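Local coordinates for protein fucose-specific lectin (Aleuria aurantia, PDB 6GKE) that binds L-fucose, preferring core alpha-1,6-fucosylated glycoprotein chains, through five sites between neighbouring blades of a six-bladed beta-propeller, and forms homodimers, at residues R21-Y26 and A37-D42; A12-A17 and A267-G272; G55-F60 and V78-K83. The protein carries 1 engineered substitution. All blocks are in the same frame, centred on the assembly; numbering follows the deposited sequence. Where two conformers were deposited one is given.

Contact 1. Residues R21-Y26 and A37-D42; sequences RQQRVY and AQRGGD. With FUC (alpha-L-fucopyranose), chain C.
One of the fucose pockets takes its arginine from the hairpin formed by residues 21-26 and 37-42, where Arg24 and Gln38 face each other on neighbouring strands. CG of Gln38 lies over one face of the Arg24 guanidinium and comes within 3.5 Å of Arg24 CD. The Gln38 amide, turned 82° from the guanidinium plane, continues to Thr46 and Glu36. A bend in the Arg24 chain (chi2 -70°) places CD beside Gln38, and the extended link beyond it carries NE to alpha-L-fucose. Arg24 NE donates to O4 of the sugar at 2.8 Å, while Arg24 NH2 reaches its ring oxygen O5 at 2.9 Å along a nearly straight bond. Arg24 NH1, turned back to the protein, bonds Gln22 OE1 at 2.8 Å, on a lone pair of the amide, and Gln23 O at 2.9 Å from well above the carbonyl plane. Gln23 O also accepts from Arg39 N, which approaches from the opposite face. Gln22 OE1 and Gln23 O together fix the rotation of the Arg24 guanidinium, and Glu36 and Trp97 supply further hydrogen bonds to the fucose. The two strands are the middle pair of a four-stranded antiparallel propeller blade, with Gln23-Arg39 and Val25-Ala37 as hydrogen-bonded pairs and Gly41 N bonded to Arg21 O. Next to Arg24, the amide of Gln22 folds across Gly40, whose lack of a side chain lets Gln22 NE2 approach its CA to 3.6 Å. On the other face of the sheet Val25 CG1 packs on Ala37 CB at 3.8 Å. Gln23 and Arg39 run side by side there, their flat ends 23° apart, and a water links Gln23 NE2 to Arg39 NH1; Gln23 OE1 bonds Ser277 OG and Arg39 NE bonds Asn43 O.

Contact 2. Residues A12-A17 and A267-G272; sequences AISWAA and AANSSG. With GOL (glycerol), chain J.
Ser14 and Ser271 meet hydroxyl to hydroxyl, with OG of Ser14 2.7 Å from OG of Ser271. The torsions differ: OG of Ser14 stands anti to its backbone N (chi1 -176°), whereas OG of Ser271 sits between its backbone N and carbonyl carbon (chi1 57°). One step back along the strands, the Asn269 amide lies against Ser14, its CG 3.6 Å from Ser14 CB, and its ND2 makes a weak, bent hydrogen bond to Ile13 O at 3.1 Å. Beyond that, Ala12 CB faces Ala267 CB at 4.4 Å. The two backbones run almost parallel, 7° apart, yet make no direct bond to one another. Small molecules link them instead: a water donates to Ser270 O and, weakly, to Ser14 O, and a glycerol, probably from the crystallisation liquor, accepts from Ala12 N through O2 and from Ala268 N through O3, both at 2.9 Å. The second shell comes from Arg21 and Gln23 of the first blade and Ser277 of the last. Arg21 NE bonds Ser14 OG, Gln23 OE1 accepts from Asn269 ND2, and Ser277 N makes a weak bond to Asn269 OD1. Trp15, pointing away from residues 267-272, packs on Arg24 of the fucose pocket. Strands 10-15 and 267-271 are the innermost strands of the first and last propeller blades, so their meeting closes the ring; the same glycerol also bonds Ala65 N, on the inner strand of the next blade. The chemistry implies that along these strands the blades meet through short side chains, the serine-serine bond and a water, without backbone pairing; the glycerol marks backbone N-H groups able to bond a ligand, and the Asn269 amide is held more firmly by Gln23 than by the strand it faces.

Contact 3. Residues G55-F60 and V78-K83; sequences GEAKLF and VYCVNK
Ala57 and Lys58 lean on the end of the strand carrying Cys80 and Val81, and the carbonyl of Val81 is the focus. Lys58 N donates to Val81 O at 3.0 Å, nearly straight and in the carbonyl plane, while Ala57 CB packs against the same oxygen at 3.3 Å. Cys80 holds SG between its backbone N and carbonyl carbon (chi1 64°), which places the sulfur 3.8 Å from Ala57 CB and close to Glu56 O; CB of Cys80 touches the same methyl. Lys58 adopts the equivalent first torsion (chi1 76°). This sets Lys58 CG 3.7 Å from Val81 O; Lys58 CB itself lies 3.6 Å from Asn82 O, and from CG the chain extends fully past the strand end. Lys83, in the one of its two conformers described here, instead puts CG anti to its carbonyl carbon, bringing it to 4.0 Å from Lys58 CB, so the aliphatic roots of the two lysines pack together. Residues 57-60 lie in the connection from the outer strand of one propeller blade to the inner strand of the next, and residues 78-81 end the second strand of that next blade. The loop is therefore pinned to the blade it leads into, without strand pairing. At its far end, Lys58 NZ bonds Asn85 OD1, Ser111 O and Gly311 O of the second subunit, and makes a cation-pi contact with Trp312 of that subunit. Glu56 has its salt bridge with Lys33. The chemistry implies that the Lys58 ammonium, buried among neutral oxygens and an indole, probably keeps its charge through these partners, and that the loop conformation fixed here presents it to the C-terminal peptide of the other subunit in the dimer.

Following the chain from the N terminus, residues 12-17 come first, but their partner arrives only at 267-272, so contact 2 opens a loop of nearly the whole propeller. Contact 1 is the first to close, a short hairpin within the first blade. Contact 3 follows in series, fastening the exit from that blade to the second. Contact 2 closes last, joining the first and last blades. Contacts 1 and 3 thus both lie within the span of contact 2, and none cross. Contacts 1 and 2 share a sheet and touch directly, as where Gln22 N meets Trp15 O; contacts 1 and 3 meet through Tyr26 and Val78, whereas contacts 2 and 3 do not touch.

Contact 1. Residues R21-Y26 and A37-D42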
# COMPACT_ATOMS: atom_id res chain seq x y z
N ARG A 21 28.77 3.71 13.83
CA ARG A 21 27.84 2.59 13.56
C ARG A 21 27.25 2.63 12.15
O ARG A 21 26.53 3.59 11.80
CB ARG A 21 26.65 2.65 14.52
CG ARG A 21 25.57 1.61 14.24
CD ARG A 21 24.33 2.02 14.99
NE ARG A 21 23.26 1.05 14.85
CZ ARG A 21 22.01 1.26 15.24
NH1 ARG A 21 21.65 2.45 15.71
NH2 ARG A 21 21.14 0.27 15.19
N GLN A 22 27.42 1.54 11.39
CA GLN A 22 26.88 1.45 10.05
C GLN A 22 25.61 0.60 10.09
O GLN A 22 25.60 -0.47 10.70
CB GLN A 22 27.90 0.82 9.10
CG GLN A 22 29.08 1.74 8.79
CD GLN A 22 28.71 2.92 7.92
OE1 GLN A 22 27.85 2.84 7.05
NE2 GLN A 22 29.37 4.04 8.14
N GLN A 23 24.56 1.08 9.43
CA GLN A 23 23.32 0.34 9.30
C GLN A 23 22.98 0.20 7.81
O GLN A 23 23.23 1.12 7.02
CB GLN A 23 22.15 1.04 9.98
CG GLN A 23 22.30 1.18 11.48
CD GLN A 23 21.08 1.84 12.05
OE1 GLN A 23 20.02 1.22 12.18
NE2 GLN A 23 21.22 3.11 12.40
N ARG A 24 22.35 -0.92 7.46
CA ARG A 24 21.73 -1.07 6.16
C ARG A 24 20.33 -1.62 6.38
O ARG A 24 20.12 -2.47 7.23
CB ARG A 24 22.51 -2.02 5.24
CG ARG A 24 23.99 -1.67 5.05
CD ARG A 24 24.21 -0.42 4.23
NE ARG A 24 25.62 -0.12 4.01
CZ ARG A 24 26.39 0.61 4.82
NH1 ARG A 24 25.88 1.18 5.91
NH2 ARG A 24 27.67 0.76 4.54
N VAL A 25 19.38 -1.13 5.58
CA VAL A 25 18.02 -1.64 5.62
C VAL A 25 17.60 -1.94 4.18
O VAL A 25 17.94 -1.20 3.25
CB VAL A 25 17.07 -0.70 6.37
CG1 VAL A 25 16.98 0.68 5.75
CG2 VAL A 25 15.69 -1.30 6.55
N TYR A 26 16.89 -3.06 4.03
CA TYR A 26 16.46 -3.62 2.75
C TYR A 26 14.93 -3.65 2.73
O TYR A 26 14.29 -4.03 3.71
CB TYR A 26 17.04 -5.02 2.54
CG TYR A 26 18.54 -4.99 2.59
CD1 TYR A 26 19.28 -4.56 1.51
CD2 TYR A 26 19.21 -5.24 3.78
CE1 TYR A 26 20.65 -4.40 1.58
CE2 TYR A 26 20.58 -5.09 3.87
CZ TYR A 26 21.30 -4.65 2.78
OH TYR A 26 22.64 -4.45 2.90
N ALA A 37 18.99 1.15 1.87
CA ALA A 37 19.30 2.47 2.45
C ALA A 37 20.42 2.26 3.47
O ALA A 37 20.56 1.17 4.05
CB ALA A 37 18.08 3.10 3.07
N GLN A 38 21.22 3.32 3.69
CA GLN A 38 22.42 3.24 4.51
C GLN A 38 22.43 4.37 5.54
O GLN A 38 21.99 5.48 5.25
CB GLN A 38 23.69 3.37 3.67
CG GLN A 38 23.70 2.52 2.41
CD GLN A 38 23.02 3.14 1.21
OE1 GLN A 38 22.82 4.35 1.11
NE2 GLN A 38 22.67 2.29 0.26
N ARG A 39 23.01 4.10 6.71
CA ARG A 39 23.27 5.14 7.69
C ARG A 39 24.64 4.92 8.31
O ARG A 39 25.00 3.80 8.67
CB ARG A 39 22.21 5.19 8.78
CG ARG A 39 22.18 6.53 9.50
CD ARG A 39 21.14 6.64 10.59
NE ARG A 39 21.05 8.02 11.04
CZ ARG A 39 20.11 8.51 11.84
NH1 ARG A 39 19.24 7.70 12.42
NH2 ARG A 39 20.05 9.81 12.06
N GLY A 40 25.38 6.01 8.46
CA GLY A 40 26.61 6.03 9.23
C GLY A 40 26.45 6.94 10.43
O GLY A 40 26.13 8.12 10.29
N GLY A 41 26.66 6.39 11.63
CA GLY A 41 26.47 7.15 12.87
C GLY A 41 25.06 7.74 12.92
O GLY A 41 24.09 7.05 12.63
N ASP A 42 24.96 9.02 13.29
CA ASP A 42 23.67 9.71 13.35
C ASP A 42 23.52 10.68 12.17
O ASP A 42 22.64 11.53 12.18
CB ASP A 42 23.48 10.41 14.70
CG ASP A 42 24.46 11.53 14.99
OD1 ASP A 42 25.29 11.83 14.11
OD2 ASP A 42 24.40 12.09 16.10
C1 FUC C . 28.28 0.59 0.87
C2 FUC C . 27.01 0.32 0.10
C3 FUC C . 26.92 -1.15 -0.31
C4 FUC C . 27.12 -2.05 0.90
C5 FUC C . 28.45 -1.69 1.57
C6 FUC C . 28.73 -2.51 2.83
O1 FUC C . 29.36 0.48 -0.05
O2 FUC C . 26.99 1.13 -1.08
O3 FUC C . 25.68 -1.41 -0.97
O4 FUC C . 26.07 -1.88 1.86
O5 FUC C . 28.41 -0.31 1.96
O HOH W 1 23.90 4.32 11.95
O HOH W 2 19.03 4.85 13.00

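Contact 2. Residues A12-A17 and A267-G272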
# COMPACT_ATOMS: atom_id res chain seq x y z
N ALA A 12 17.15 -5.78 8.13
CA ALA A 12 18.08 -4.76 8.60
C ALA A 12 19.30 -5.40 9.26
O ALA A 12 19.19 -6.43 9.92
CB ALA A 12 17.38 -3.84 9.56
N ILE A 13 20.43 -4.70 9.13
CA ILE A 13 21.71 -5.11 9.71
C ILE A 13 22.41 -3.86 10.26
O ILE A 13 22.11 -2.73 9.89
CB ILE A 13 22.60 -5.83 8.67
CG1 ILE A 13 22.85 -4.94 7.45
CG2 ILE A 13 22.03 -7.19 8.31
CD1 ILE A 13 23.85 -5.48 6.45
N SER A 14 23.38 -4.11 11.14
CA SER A 14 24.14 -3.05 11.79
C SER A 14 25.50 -3.61 12.18
O SER A 14 25.59 -4.78 12.56
CB SER A 14 23.38 -2.53 13.00
OG SER A 14 24.03 -1.43 13.63
N TRP A 15 26.53 -2.77 12.13
CA TRP A 15 27.83 -3.15 12.65
C TRP A 15 28.56 -1.92 13.20
O TRP A 15 28.36 -0.80 12.75
CB TRP A 15 28.68 -3.90 11.61
CG TRP A 15 29.07 -3.13 10.39
CD1 TRP A 15 30.25 -2.48 10.16
CD2 TRP A 15 28.31 -2.98 9.18
NE1 TRP A 15 30.26 -1.93 8.91
CE2 TRP A 15 29.08 -2.21 8.28
CE3 TRP A 15 27.03 -3.40 8.77
CZ2 TRP A 15 28.63 -1.86 7.01
CZ3 TRP A 15 26.58 -3.05 7.52
CH2 TRP A 15 27.38 -2.30 6.65
N ALA A 16 29.41 -2.18 14.19
CA ALA A 16 30.25 -1.15 14.77
C ALA A 16 31.31 -0.71 13.76
O ALA A 16 31.83 -1.53 13.02
CB ALA A 16 30.88 -1.67 16.04
N ALA A 17 31.61 0.60 13.73
CA ALA A 17 32.58 1.18 12.80
C ALA A 17 33.18 2.46 13.41
O ALA A 17 32.48 3.25 14.05
CB ALA A 17 31.93 1.46 11.46
N ALA A 267 11.41 -5.09 11.27
CA ALA A 267 12.73 -5.71 11.28
C ALA A 267 13.55 -5.02 12.36
O ALA A 267 13.31 -3.86 12.66
CB ALA A 267 13.41 -5.59 9.93
N ALA A 268 14.53 -5.73 12.93
CA ALA A 268 15.38 -5.14 13.95
C ALA A 268 16.84 -5.36 13.59
O ALA A 268 17.21 -6.37 12.98
CB ALA A 268 15.07 -5.72 15.31
N ASN A 269 17.68 -4.42 14.01
CA ASN A 269 19.12 -4.62 14.00
C ASN A 269 19.68 -4.21 15.36
O ASN A 269 19.00 -3.59 16.18
CB ASN A 269 19.80 -3.92 12.82
CG ASN A 269 19.79 -2.41 12.91
OD1 ASN A 269 19.71 -1.84 14.00
ND2 ASN A 269 19.91 -1.73 11.78
N SER A 270 20.94 -4.59 15.58
CA SER A 270 21.66 -4.19 16.76
C SER A 270 23.15 -4.35 16.51
O SER A 270 23.58 -5.19 15.73
CB SER A 270 21.22 -4.96 18.01
OG SER A 270 21.57 -6.34 17.94
N SER A 271 23.93 -3.55 17.23
CA SER A 271 25.37 -3.70 17.29
C SER A 271 25.88 -2.89 18.48
O SER A 271 25.14 -2.13 19.10
CB SER A 271 26.06 -3.32 15.98
OG SER A 271 25.77 -1.99 15.59
N GLY A 272 27.16 -3.07 18.81
CA GLY A 272 27.72 -2.40 19.95
C GLY A 272 27.14 -2.92 21.26
O GLY A 272 26.84 -4.10 21.38
C1 GOL J . 17.63 -9.47 9.74
O1 GOL J . 16.85 -10.29 8.86
C2 GOL J . 16.71 -8.43 10.37
O2 GOL J . 15.83 -8.03 9.34
C3 GOL J . 15.92 -9.16 11.46
O3 GOL J . 14.78 -8.43 11.94
O HOH W 3 25.35 -7.08 14.93

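Contact 3. Residues G55-F60 and V78-K83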
# COMPACT_ATOMS: atom_id res chain seq x y z
N GLY A 55 19.13 -6.35 -5.71
CA GLY A 55 18.60 -7.61 -6.18
C GLY A 55 17.14 -7.45 -6.52
O GLY A 55 16.64 -6.33 -6.63
N GLU A 56 16.44 -8.57 -6.70
CA GLU A 56 15.04 -8.57 -7.04
C GLU A 56 14.42 -9.87 -6.53
O GLU A 56 15.14 -10.83 -6.29
CB GLU A 56 14.84 -8.41 -8.55
CG GLU A 56 15.39 -9.55 -9.38
CD GLU A 56 15.26 -9.21 -10.85
OE1 GLU A 56 14.40 -9.80 -11.52
OE2 GLU A 56 15.99 -8.32 -11.31
N ALA A 57 13.10 -9.86 -6.38
CA ALA A 57 12.41 -10.99 -5.82
C ALA A 57 10.95 -10.93 -6.27
O ALA A 57 10.51 -9.92 -6.82
CB ALA A 57 12.52 -10.98 -4.31
N LYS A 58 10.18 -11.99 -6.01
CA LYS A 58 8.76 -11.92 -6.29
C LYS A 58 8.17 -10.73 -5.52
O LYS A 58 8.66 -10.37 -4.45
CB LYS A 58 8.03 -13.21 -5.93
CG LYS A 58 7.77 -13.46 -4.45
CD LYS A 58 6.86 -14.63 -4.22
CE LYS A 58 6.48 -14.83 -2.77
NZ LYS A 58 5.48 -15.92 -2.63
N LEU A 59 7.12 -10.14 -6.07
CA LEU A 59 6.45 -9.07 -5.34
C LEU A 59 5.96 -9.63 -4.00
O LEU A 59 5.43 -10.74 -3.94
CB LEU A 59 5.29 -8.49 -6.16
CG LEU A 59 5.66 -7.36 -7.13
CD1 LEU A 59 6.10 -6.11 -6.39
CD2 LEU A 59 6.73 -7.77 -8.13
N PHE A 60 6.17 -8.85 -2.93
CA PHE A 60 5.78 -9.21 -1.55
C PHE A 60 6.63 -10.37 -1.02
O PHE A 60 6.25 -11.03 -0.06
CB PHE A 60 4.27 -9.48 -1.43
CG PHE A 60 3.43 -8.39 -2.04
CD1 PHE A 60 3.18 -7.22 -1.35
CD2 PHE A 60 2.93 -8.52 -3.32
CE1 PHE A 60 2.45 -6.19 -1.93
CE2 PHE A 60 2.18 -7.50 -3.90
CZ PHE A 60 1.94 -6.34 -3.20
N VAL A 78 21.48 -11.22 1.66
CA VAL A 78 20.07 -10.89 1.69
C VAL A 78 19.30 -12.07 1.10
O VAL A 78 19.55 -12.45 -0.03
CB VAL A 78 19.76 -9.58 0.94
CG1 VAL A 78 18.27 -9.28 0.98
CG2 VAL A 78 20.56 -8.41 1.49
N TYR A 79 18.38 -12.62 1.90
CA TYR A 79 17.57 -13.77 1.53
C TYR A 79 16.18 -13.29 1.10
O TYR A 79 15.63 -12.36 1.68
CB TYR A 79 17.50 -14.78 2.68
CG TYR A 79 18.89 -15.26 3.00
CD1 TYR A 79 19.52 -16.15 2.14
CD2 TYR A 79 19.64 -14.73 4.04
CE1 TYR A 79 20.84 -16.53 2.32
CE2 TYR A 79 20.96 -15.10 4.23
CZ TYR A 79 21.57 -15.98 3.36
OH TYR A 79 22.89 -16.29 3.52
N CYS A 80 15.65 -13.97 0.09
CA CYS A 80 14.37 -13.63 -0.51
C CYS A 80 13.86 -14.86 -1.25
O CYS A 80 14.45 -15.93 -1.17
CB CYS A 80 14.53 -12.42 -1.42
SG CYS A 80 15.59 -12.74 -2.85
N VAL A 81 12.75 -14.70 -1.98
CA VAL A 81 12.13 -15.75 -2.75
C VAL A 81 11.94 -15.24 -4.19
O VAL A 81 11.46 -14.12 -4.36
CB VAL A 81 10.82 -16.11 -2.02
CG1 VAL A 81 10.03 -17.17 -2.76
CG2 VAL A 81 11.07 -16.56 -0.58
N ASN A 82 12.21 -16.07 -5.20
CA ASN A 82 11.98 -15.68 -6.59
C ASN A 82 10.52 -15.98 -6.97
O ASN A 82 9.71 -16.39 -6.15
CB ASN A 82 13.03 -16.29 -7.51
CG ASN A 82 12.86 -17.76 -7.78
OD1 ASN A 82 11.87 -18.37 -7.38
ND2 ASN A 82 13.83 -18.35 -8.46
N LYS A 83 10.19 -15.78 -8.25
CA LYS A 83 8.80 -15.87 -8.70
C LYS A 83 8.33 -17.32 -8.76
O LYS A 83 7.14 -17.56 -8.91
CB LYS A 83 8.62 -15.19 -10.06
CG LYS A 83 8.49 -13.69 -9.92
CD LYS A 83 8.44 -12.97 -11.22
CE LYS A 83 8.39 -11.47 -11.04
NZ LYS A 83 8.41 -10.79 -12.35